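Local coordinates for protein dipeptidase AC. Metallo peptidase. MEROPS family M19 (Rhodobacter sphaeroides, PDB 3LY0) that probably hydrolyses dipeptides with a pair of zinc ions and holds a phosphinate mimic of L-Ala-D-Ala at that metal site, at residues L246-R249 with Q250-M253; W282-V285 with L286-L289; G101-L104 with W105-R108; P24-R27 with E28-L32. All coordinates share one frame; numbering follows the deposited sequence. Where two conformers were deposited one is given.

Contact 1 (L246-R249 with Q250-M253); sequences LTDR and QLAM
Thr247 and Gln250 exchange two hydrogen bonds at the start of helix 248-256. Gln250 OE1 accepts from Thr247 N at 2.9 Å, the donor lying in the carbonyl plane on a lone pair with a C=O...N angle of 139°. In return Thr247 OG1 accepts from Gln250 N at 3.1 Å, nearly straight at 165°; the hydroxyl is placed for this by a chi1 of 70°, which sets it between its own backbone N and carbonyl carbon. Behind this pair the ordinary helical bonding begins, with Leu251 N on Thr247 O at 2.8 Å.

Packing contacts lie beside the cap. Leu246 CD2 approaches Gln250 OE1 to 3.8 Å, the two side chains crossing at about a right angle, while Leu246 CB makes an apolar contact with Leu251 CD2 at 3.9 Å. With an alanine at Gln250, Thr247 N would probably be left without its acceptor and Leu246 CD2 would lose part of its cover.

The charged groups turn elsewhere: Asp248 to His291, Arg249 to Glu215 and Asp219. Reciprocal bonding between Thr247 and Gln250 defines a capping box, here opening the helix of the beta-alpha-beta unit formed with strands 230-231 and 260-263.

Contact 2 (W282-V285 with L286-L289); sequences WEPV and LRHL
Arg287 N donates to Glu283 O at 2.9 Å, the shortest hydrogen bond between 282-285 and 286-289, and the arginine side chain then folds back over the same turn. A bend at chi3 (-46°) lays one face of the guanidinium over Glu283 O and Pro284 CA, both 3.5 Å above its plane and toward its rim. Arg287 NH2 reaches Glu283 OE1 at 3.3 Å in a salt bridge whose carboxylate and guanidinium planes stand 76° apart; the groups therefore cannot pair flat, in two-pronged fashion. Arg287 NH1 passes Pro284 CB at 3.8 Å and makes a further salt bridge with Glu272. A methionine in place of Arg287 would probably leave both glutamates without their cationic mate.

His288 brings CD2 to within 3.3 Å of Pro284 O, which lies at the ring edge, in plane. Its NE2 bonds Thr240 OG1 and its ND1 accepts from Ala236 N, which should fix the ring's rotation. The side chains of Val285 and Leu289 lie side by side, pointing the same way, with CG1 and CD1 4.2 Å apart. The Glu283-Arg287 pair is an i to i+4 salt bridge on the more exposed side of helix 283-296, while Val285 and Leu289 pack on Leu263 of strand 260-263, as expected of an amphipathic helix outside the parallel strands of a TIM-barrel-type domain.

Contact 3 (G101-L104 with W105-R108); sequences GHLL and WMER
Arg108 folds back along helix 89-109 and brings its NH1 to 3.7 Å from Leu104 CB. The bend that achieves this is at chi3 (-58°), and it also puts one face of the guanidinium over Trp105 CA, toward the rim. At the edge of the group, in its plane, water 1 accepts from Arg108 NH1 at 2.9 Å and donates to Gly101 O at 2.8 Å, tying the arginine to the carbonyl almost two turns earlier.

Trp105 presents an edge rather than a face to the preceding turn: His102 O lies near the indole plane, and Trp105 CE3 is 3.7 Å from His102 O. The ring makes a cation-pi contact with Arg27 and meets the ring of Trp31. Glu107 runs extended alongside Leu104, both side chains pointing the same way, and Glu107 OE1 comes 4.2 Å from Leu104 CD2. Water 2 donates both to that carboxylate oxygen and to Leu104 O, the latter at 2.9 Å; the other oxygen, OE2, receives Val116 N. Leu103 and Met106 cross at a slant, with CD1 and SD 4.1 Å apart, and both face Phe55, Phe114 and Leu17.

Glu107 N to Leu103 O is a weak bond at 3.4 Å. Gly101 O and Leu104 O each take a water besides their helical N-H. The chemistry is thus divided: solvent-mediated links join charged side chains to backbone carbonyls on the sides carrying Arg108 and Glu107, while Leu103 and Met106 make an apolar contact elsewhere, consistent with an amphipathic helix.

Contact 4 (P24-R27 with E28-L32); sequences PANR and ETIWL
Ile30 N donates to Asn26 O at 3.0 Å with an N-H...O angle of 172°, and Trp31 N follows on Arg27 O, also at 3.0 Å, so helical bonding is established from the first turn of helix 27-32. Asn26 holds the N-cap position, yet its side chain makes no direct capping bond. Instead water 3 spans the gap, donating to Asn26 OD1 at 3.0 Å and accepting from Thr29 N at 3.1 Å. The torsion that turns the amide forward over the helix start is a chi1 of -157°, CG lying opposite the backbone N; OD1 thereby rests 3.6 Å from Thr29 CB, and ND2 passes Ile30 CG1 at 3.9 Å.

A water bridge thus links the N-cap residue to Thr29 N, at the head of a short helix joined to helix 16-22 by a connection through the 3-10 turn 24-25. Ile30 reaches back to that helix, touching Phe16, Arg19 and Leu20, while its CG1 sits 3.3 Å from Asn26 O.

Arg27 CG lies between the backbone N and the carbonyl carbon (chi1 73°), and the chain then runs extended to NE, which carries NH1 to a hydrogen bond with His102 ND1. Trp31 CB stays near Arg27 O at 3.4 Å, but its indole NE1 leaves the turn to bond Met106 O, and the ring meets Phe114 edge-to-face.

In the fold
In chain order the four run contact 4, contact 3, contact 1, contact 2, on helices 27-32, 89-109, 248-256 and 283-296. Contacts 3 and 4 have centres 11 Å apart and touch directly: Trp105 CH2 lies 3.3 Å from Arg27 O, and Trp105 CZ3 lies 3.6 Å from Trp31 CD1. Contacts 1 and 2 sit 18 Å apart between centres, about 7 Å at their nearest atoms, on helices flanking the parallel strands 230-231, 260-263 and 301-303. Contact 1 lies 36 Å from contact 3 and 40 Å from contact 4, centre to centre, across the chain's centre. Contacts 1 to 3 are on helices packed near the strands and contact 4 lies further out, consistent with a TIM-barrel-type domain whose zinc site lies inward.

Contact 1 (L246-R249 with Q250-M253)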
loop_
_atom_site.group_PDB
_atom_site.type_symbol
_atom_site.label_atom_id
_atom_site.label_comp_id
_atom_site.label_asym_id
_atom_site.label_seq_id
_atom_site.Cartn_x
_atom_site.Cartn_y
_atom_site.Cartn_z
ATOM N N LEU A 246 0.031 2.676 13.110
ATOM C CA LEU A 246 -1.254 3.171 13.580
ATOM C C LEU A 246 -1.394 2.945 15.084
ATOM O O LEU A 246 -1.162 1.845 15.574
ATOM C CB LEU A 246 -2.388 2.441 12.847
ATOM C CG LEU A 246 -2.516 2.734 11.348
ATOM C CD1 LEU A 246 -3.356 1.671 10.665
ATOM C CD2 LEU A 246 -3.098 4.113 11.112
ATOM N N THR A 247 -1.800 3.982 15.804
ATOM C CA THR A 247 -2.026 3.841 17.246
ATOM C C THR A 247 -3.330 3.096 17.505
ATOM O O THR A 247 -4.169 2.943 16.605
ATOM C CB THR A 247 -2.122 5.203 17.941
ATOM O OG1 THR A 247 -3.338 5.854 17.546
ATOM C CG2 THR A 247 -0.936 6.085 17.570
ATOM N N ASP A 248 -3.504 2.625 18.734
ATOM C CA ASP A 248 -4.730 1.918 19.078
ATOM C C ASP A 248 -5.955 2.805 18.898
ATOM O O ASP A 248 -7.027 2.323 18.519
ATOM C CB ASP A 248 -4.663 1.362 20.507
ATOM C CG ASP A 248 -3.770 0.136 20.617
ATOM O OD1 ASP A 248 -3.275 -0.361 19.583
ATOM O OD2 ASP A 248 -3.564 -0.333 21.755
ATOM N N ARG A 249 -5.793 4.101 19.152
ATOM C CA ARG A 249 -6.875 5.051 18.952
ATOM C C ARG A 249 -7.258 5.101 17.478
ATOM O O ARG A 249 -8.436 5.093 17.128
ATOM C CB ARG A 249 -6.485 6.444 19.440
ATOM C CG ARG A 249 -7.660 7.421 19.442
ATOM C CD ARG A 249 -7.219 8.848 19.688
ATOM N NE ARG A 249 -6.357 9.326 18.611
ATOM C CZ ARG A 249 -6.806 9.900 17.496
ATOM N NH1 ARG A 249 -8.107 10.083 17.319
ATOM N NH2 ARG A 249 -5.954 10.290 16.564
ATOM N N GLN A 250 -6.249 5.148 16.617
ATOM C CA GLN A 250 -6.504 5.129 15.181
ATOM C C GLN A 250 -7.159 3.813 14.741
ATOM O O GLN A 250 -8.097 3.796 13.938
ATOM C CB GLN A 250 -5.205 5.363 14.414
ATOM C CG GLN A 250 -4.672 6.780 14.516
ATOM C CD GLN A 250 -3.349 6.929 13.807
ATOM O OE1 GLN A 250 -2.382 6.261 14.145
ATOM N NE2 GLN A 250 -3.303 7.795 12.795
ATOM N N LEU A 251 -6.660 2.700 15.267
ATOM C CA LEU A 251 -7.253 1.408 14.955
ATOM C C LEU A 251 -8.734 1.365 15.352
ATOM O O LEU A 251 -9.561 0.802 14.630
ATOM C CB LEU A 251 -6.478 0.270 15.635
ATOM C CG LEU A 251 -5.040 0.043 15.167
ATOM C CD1 LEU A 251 -4.392 -1.042 16.015
ATOM C CD2 LEU A 251 -4.975 -0.335 13.695
ATOM N N ALA A 252 -9.066 1.938 16.507
ATOM C CA ALA A 252 -10.450 1.918 16.973
ATOM C C ALA A 252 -11.355 2.695 16.020
ATOM O O ALA A 252 -12.483 2.295 15.764
ATOM C CB ALA A 252 -10.548 2.478 18.387
ATOM N N MET A 253 -10.851 3.806 15.502
ATOM C CA MET A 253 -11.608 4.595 14.540
ATOM C C MET A 253 -11.795 3.827 13.228
ATOM O O MET A 253 -12.874 3.844 12.641
ATOM C CB MET A 253 -10.920 5.944 14.335
ATOM C CG MET A 253 -10.753 6.711 15.652
ATOM S SD MET A 253 -9.493 8.003 15.668
ATOM C CE MET A 253 -10.142 9.076 14.414
#

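Contact 2 (W282-V285 with L286-L289)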
loop_
_atom_site.group_PDB
_atom_site.type_symbol
_atom_site.label_atom_id
_atom_site.label_comp_id
_atom_site.label_asym_id
_atom_site.label_seq_id
_atom_site.Cartn_x
_atom_site.Cartn_y
_atom_site.Cartn_z
ATOM N N TRP A 282 9.634 -15.004 12.149
ATOM C CA TRP A 282 8.188 -14.819 11.997
ATOM C C TRP A 282 7.521 -14.095 13.175
ATOM O O TRP A 282 6.432 -13.537 13.023
ATOM C CB TRP A 282 7.492 -16.165 11.767
ATOM C CG TRP A 282 7.897 -16.843 10.510
ATOM C CD1 TRP A 282 8.533 -18.050 10.398
ATOM C CD2 TRP A 282 7.705 -16.366 9.171
ATOM N NE1 TRP A 282 8.739 -18.353 9.077
ATOM C CE2 TRP A 282 8.248 -17.333 8.302
ATOM C CE3 TRP A 282 7.133 -15.213 8.624
ATOM C CZ2 TRP A 282 8.235 -17.187 6.917
ATOM C CZ3 TRP A 282 7.118 -15.074 7.246
ATOM C CH2 TRP A 282 7.667 -16.049 6.412
ATOM N N GLU A 283 8.147 -14.120 14.351
ATOM C CA GLU A 283 7.515 -13.566 15.551
ATOM C C GLU A 283 6.957 -12.146 15.376
ATOM O O GLU A 283 5.830 -11.872 15.781
ATOM C CB GLU A 283 8.476 -13.570 16.753
ATOM C CG GLU A 283 8.995 -14.913 17.236
ATOM C CD GLU A 283 9.965 -14.748 18.405
ATOM O OE1 GLU A 283 10.242 -13.586 18.786
ATOM O OE2 GLU A 283 10.452 -15.766 18.948
ATOM N N PRO A 284 7.752 -11.225 14.806
ATOM C CA PRO A 284 7.220 -9.859 14.705
ATOM C C PRO A 284 6.036 -9.760 13.745
ATOM O O PRO A 284 5.127 -8.956 13.961
ATOM C CB PRO A 284 8.415 -9.051 14.168
ATOM C CG PRO A 284 9.627 -9.876 14.566
ATOM C CD PRO A 284 9.173 -11.295 14.420
ATOM N N VAL A 285 6.050 -10.561 12.690
ATOM C CA VAL A 285 4.937 -10.575 11.741
ATOM C C VAL A 285 3.654 -10.990 12.464
ATOM O O VAL A 285 2.620 -10.338 12.348
ATOM C CB VAL A 285 5.214 -11.541 10.583
ATOM C CG1 VAL A 285 3.995 -11.654 9.667
ATOM C CG2 VAL A 285 6.448 -11.085 9.791
ATOM N N LEU A 286 3.731 -12.062 13.247
ATOM C CA LEU A 286 2.552 -12.559 13.946
ATOM C C LEU A 286 2.150 -11.668 15.108
ATOM O O LEU A 286 0.984 -11.605 15.484
ATOM C CB LEU A 286 2.791 -13.987 14.433
ATOM C CG LEU A 286 2.857 -14.999 13.293
ATOM C CD1 LEU A 286 3.359 -16.341 13.809
ATOM C CD2 LEU A 286 1.492 -15.127 12.613
ATOM N N ARG A 287 3.120 -10.977 15.691
ATOM C CA ARG A 287 2.840 -10.040 16.757
ATOM C C ARG A 287 1.949 -8.922 16.216
ATOM O O ARG A 287 0.931 -8.577 16.807
ATOM C CB ARG A 287 4.160 -9.465 17.273
ATOM C CG ARG A 287 4.088 -8.811 18.629
ATOM C CD ARG A 287 5.500 -8.605 19.185
ATOM N NE ARG A 287 6.328 -9.808 19.035
ATOM C CZ ARG A 287 7.535 -9.839 18.464
ATOM N NH1 ARG A 287 8.086 -8.727 17.985
ATOM N NH2 ARG A 287 8.200 -10.989 18.377
ATOM N N HIS A 288 2.333 -8.356 15.076
ATOM C CA HIS A 288 1.517 -7.306 14.470
ATOM C C HIS A 288 0.161 -7.828 14.024
ATOM O O HIS A 288 -0.855 -7.182 14.260
ATOM C CB HIS A 288 2.250 -6.662 13.301
ATOM C CG HIS A 288 3.243 -5.627 13.720
ATOM N ND1 HIS A 288 2.906 -4.302 13.916
ATOM C CD2 HIS A 288 4.560 -5.732 14.018
ATOM C CE1 HIS A 288 3.981 -3.635 14.300
ATOM N NE2 HIS A 288 4.998 -4.477 14.359
ATOM N N LEU A 289 0.142 -8.991 13.384
ATOM C CA LEU A 289 -1.137 -9.542 12.925
ATOM C C LEU A 289 -2.073 -9.796 14.091
ATOM O O LEU A 289 -3.244 -9.439 14.034
ATOM C CB LEU A 289 -0.951 -10.810 12.098
ATOM C CG LEU A 289 -0.482 -10.605 10.662
ATOM C CD1 LEU A 289 -0.153 -11.948 10.035
ATOM C CD2 LEU A 289 -1.544 -9.873 9.838
#

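Contact 3 (G101-L104 with W105-R108)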
loop_
_atom_site.group_PDB
_atom_site.type_symbol
_atom_site.label_atom_id
_atom_site.label_comp_id
_atom_site.label_asym_id
_atom_site.label_seq_id
_atom_site.Cartn_x
_atom_site.Cartn_y
_atom_site.Cartn_z
ATOM N N GLY A 101 0.696 4.530 -17.657
ATOM C CA GLY A 101 0.904 3.971 -18.984
ATOM C C GLY A 101 1.560 2.598 -18.944
ATOM O O GLY A 101 1.214 1.712 -19.730
ATOM N N HIS A 102 2.499 2.405 -18.023
ATOM C CA HIS A 102 3.123 1.088 -17.837
ATOM C C HIS A 102 2.106 0.066 -17.325
ATOM O O HIS A 102 2.148 -1.101 -17.717
ATOM C CB HIS A 102 4.300 1.160 -16.858
ATOM C CG HIS A 102 5.506 1.841 -17.415
ATOM N ND1 HIS A 102 6.093 1.452 -18.600
ATOM C CD2 HIS A 102 6.255 2.863 -16.937
ATOM C CE1 HIS A 102 7.143 2.217 -18.838
ATOM N NE2 HIS A 102 7.265 3.082 -17.845
ATOM N N LEU A 103 1.190 0.502 -16.464
ATOM C CA LEU A 103 0.198 -0.405 -15.902
ATOM C C LEU A 103 -0.722 -0.916 -17.012
ATOM O O LEU A 103 -1.014 -2.107 -17.094
ATOM C CB LEU A 103 -0.607 0.284 -14.800
ATOM C CG LEU A 103 -1.630 -0.575 -14.061
ATOM C CD1 LEU A 103 -0.934 -1.713 -13.329
ATOM C CD2 LEU A 103 -2.452 0.258 -13.091
ATOM N N LEU A 104 -1.184 -0.014 -17.876
ATOM C CA LEU A 104 -2.028 -0.435 -18.992
ATOM C C LEU A 104 -1.234 -1.323 -19.938
ATOM O O LEU A 104 -1.755 -2.332 -20.450
ATOM C CB LEU A 104 -2.624 0.752 -19.755
ATOM C CG LEU A 104 -3.729 1.547 -19.064
ATOM C CD1 LEU A 104 -4.404 2.473 -20.066
ATOM C CD2 LEU A 104 -4.745 0.628 -18.412
ATOM N N TRP A 105 0.015 -0.948 -20.186
ATOM C CA TRP A 105 0.890 -1.781 -21.001
ATOM C C TRP A 105 1.015 -3.205 -20.442
ATOM O O TRP A 105 0.993 -4.168 -21.203
ATOM C CB TRP A 105 2.274 -1.146 -21.187
ATOM C CG TRP A 105 3.204 -2.128 -21.783
ATOM C CD1 TRP A 105 3.341 -2.422 -23.108
ATOM C CD2 TRP A 105 4.077 -3.018 -21.080
ATOM N NE1 TRP A 105 4.264 -3.425 -23.273
ATOM C CE2 TRP A 105 4.732 -3.807 -22.044
ATOM C CE3 TRP A 105 4.382 -3.212 -19.726
ATOM C CZ2 TRP A 105 5.674 -4.780 -21.703
ATOM C CZ3 TRP A 105 5.323 -4.179 -19.385
ATOM C CH2 TRP A 105 5.953 -4.952 -20.370
ATOM N N MET A 106 1.150 -3.341 -19.121
ATOM C CA MET A 106 1.272 -4.664 -18.501
ATOM C C MET A 106 0.107 -5.569 -18.900
ATOM O O MET A 106 0.276 -6.766 -19.162
ATOM C CB MET A 106 1.333 -4.554 -16.967
ATOM C CG MET A 106 2.645 -4.039 -16.398
ATOM S SD MET A 106 2.547 -3.544 -14.620
ATOM C CE MET A 106 1.996 -5.090 -13.833
ATOM N N GLU A 107 -1.083 -4.994 -18.925
ATOM C CA GLU A 107 -2.281 -5.726 -19.306
ATOM C C GLU A 107 -2.270 -6.089 -20.796
ATOM O O GLU A 107 -2.634 -7.206 -21.167
ATOM C CB GLU A 107 -3.502 -4.884 -18.945
ATOM C CG GLU A 107 -4.847 -5.497 -19.245
ATOM C CD GLU A 107 -5.965 -4.597 -18.756
ATOM O OE1 GLU A 107 -5.855 -3.366 -18.960
ATOM O OE2 GLU A 107 -6.934 -5.099 -18.163
ATOM N N ARG A 108 -1.854 -5.165 -21.650
ATOM C CA ARG A 108 -1.751 -5.482 -23.073
ATOM C C ARG A 108 -0.762 -6.613 -23.290
ATOM O O ARG A 108 -1.053 -7.576 -23.997
ATOM C CB ARG A 108 -1.341 -4.253 -23.883
ATOM C CG ARG A 108 -2.391 -3.153 -23.836
ATOM C CD ARG A 108 -2.201 -2.098 -24.927
ATOM N NE ARG A 108 -0.894 -1.450 -24.887
ATOM C CZ ARG A 108 -0.584 -0.444 -24.078
ATOM N NH1 ARG A 108 -1.502 0.038 -23.246
ATOM N NH2 ARG A 108 0.629 0.086 -24.109
HETATM O O HOH W 1 -0.148 2.337 -22.098
HETATM O O HOH W 2 -4.633 -2.260 -20.877
#

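Contact 4 (P24-R27 with E28-L32)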
loop_
_atom_site.group_PDB
_atom_site.type_symbol
_atom_site.label_atom_id
_atom_site.label_comp_id
_atom_site.label_asym_id
_atom_site.label_seq_id
_atom_site.Cartn_x
_atom_site.Cartn_y
_atom_site.Cartn_z
ATOM N N PRO A 24 12.346 1.483 -18.393
ATOM C CA PRO A 24 11.248 1.207 -19.323
ATOM C C PRO A 24 11.691 0.403 -20.546
ATOM O O PRO A 24 10.903 -0.361 -21.100
ATOM C CB PRO A 24 10.771 2.611 -19.734
ATOM C CG PRO A 24 11.928 3.516 -19.436
ATOM C CD PRO A 24 12.595 2.927 -18.235
ATOM N N ALA A 25 12.944 0.573 -20.953
ATOM C CA ALA A 25 13.456 -0.125 -22.125
ATOM C C ALA A 25 13.434 -1.638 -21.934
ATOM O O ALA A 25 13.296 -2.386 -22.901
ATOM C CB ALA A 25 14.869 0.345 -22.452
ATOM N N ASN A 26 13.562 -2.088 -20.687
ATOM C CA ASN A 26 13.587 -3.519 -20.416
ATOM C C ASN A 26 12.274 -4.068 -19.855
ATOM O O ASN A 26 12.238 -5.164 -19.296
ATOM C CB ASN A 26 14.748 -3.860 -19.481
ATOM C CG ASN A 26 15.175 -5.308 -19.595
ATOM O OD1 ASN A 26 15.151 -5.888 -20.681
ATOM N ND2 ASN A 26 15.569 -5.900 -18.475
ATOM N N ARG A 27 11.187 -3.319 -20.022
ATOM C CA ARG A 27 9.937 -3.700 -19.376
ATOM C C ARG A 27 9.370 -5.060 -19.788
ATOM O O ARG A 27 8.818 -5.769 -18.952
ATOM C CB ARG A 27 8.881 -2.602 -19.507
ATOM C CG ARG A 27 8.297 -2.450 -20.888
ATOM C CD ARG A 27 7.284 -1.317 -20.848
ATOM N NE ARG A 27 6.746 -0.992 -22.158
ATOM C CZ ARG A 27 5.825 -0.054 -22.341
ATOM N NH1 ARG A 27 5.350 0.603 -21.291
ATOM N NH2 ARG A 27 5.379 0.220 -23.559
ATOM N N GLU A 28 9.494 -5.431 -21.061
ATOM C CA GLU A 28 8.987 -6.726 -21.501
ATOM C C GLU A 28 9.587 -7.873 -20.673
ATOM O O GLU A 28 8.875 -8.761 -20.193
ATOM C CB GLU A 28 9.279 -6.941 -22.984
ATOM C CG GLU A 28 8.671 -8.215 -23.532
ATOM C CD GLU A 28 8.910 -8.391 -25.022
ATOM O OE1 GLU A 28 9.644 -7.569 -25.613
ATOM O OE2 GLU A 28 8.360 -9.354 -25.597
ATOM N N THR A 29 10.902 -7.835 -20.498
ATOM C CA THR A 29 11.580 -8.859 -19.716
ATOM C C THR A 29 11.228 -8.748 -18.233
ATOM O O THR A 29 10.887 -9.743 -17.597
ATOM C CB THR A 29 13.100 -8.786 -19.908
ATOM O OG1 THR A 29 13.405 -9.051 -21.284
ATOM C CG2 THR A 29 13.802 -9.813 -19.028
ATOM N N ILE A 30 11.303 -7.537 -17.689
ATOM C CA ILE A 30 11.057 -7.345 -16.261
ATOM C C ILE A 30 9.695 -7.907 -15.856
ATOM O O ILE A 30 9.577 -8.614 -14.866
ATOM C CB ILE A 30 11.168 -5.860 -15.853
ATOM C CG1 ILE A 30 12.609 -5.369 -16.027
ATOM C CG2 ILE A 30 10.711 -5.658 -14.406
ATOM C CD1 ILE A 30 12.755 -3.865 -15.893
ATOM N N TRP A 31 8.668 -7.592 -16.633
ATOM C CA TRP A 31 7.304 -8.004 -16.316
ATOM C C TRP A 31 7.013 -9.451 -16.697
ATOM O O TRP A 31 6.517 -10.219 -15.881
ATOM C CB TRP A 31 6.336 -7.051 -17.029
ATOM C CG TRP A 31 4.854 -7.395 -17.038
ATOM C CD1 TRP A 31 4.022 -7.323 -18.119
ATOM C CD2 TRP A 31 4.040 -7.822 -15.936
ATOM N NE1 TRP A 31 2.742 -7.682 -17.762
ATOM C CE2 TRP A 31 2.727 -7.985 -16.426
ATOM C CE3 TRP A 31 4.290 -8.073 -14.584
ATOM C CZ2 TRP A 31 1.673 -8.394 -15.613
ATOM C CZ3 TRP A 31 3.238 -8.479 -13.780
ATOM C CH2 TRP A 31 1.947 -8.644 -14.297
ATOM N N LEU A 32 7.313 -9.823 -17.937
ATOM C CA LEU A 32 6.895 -11.134 -18.419
ATOM C C LEU A 32 7.828 -12.280 -18.019
ATOM O O LEU A 32 7.398 -13.424 -17.953
ATOM C CB LEU A 32 6.708 -11.107 -19.935
ATOM C CG LEU A 32 5.653 -10.106 -20.414
ATOM C CD1 LEU A 32 5.579 -10.143 -21.924
ATOM C CD2 LEU A 32 4.296 -10.423 -19.792
HETATM O O HOH W 3 12.808 -6.362 -22.422
#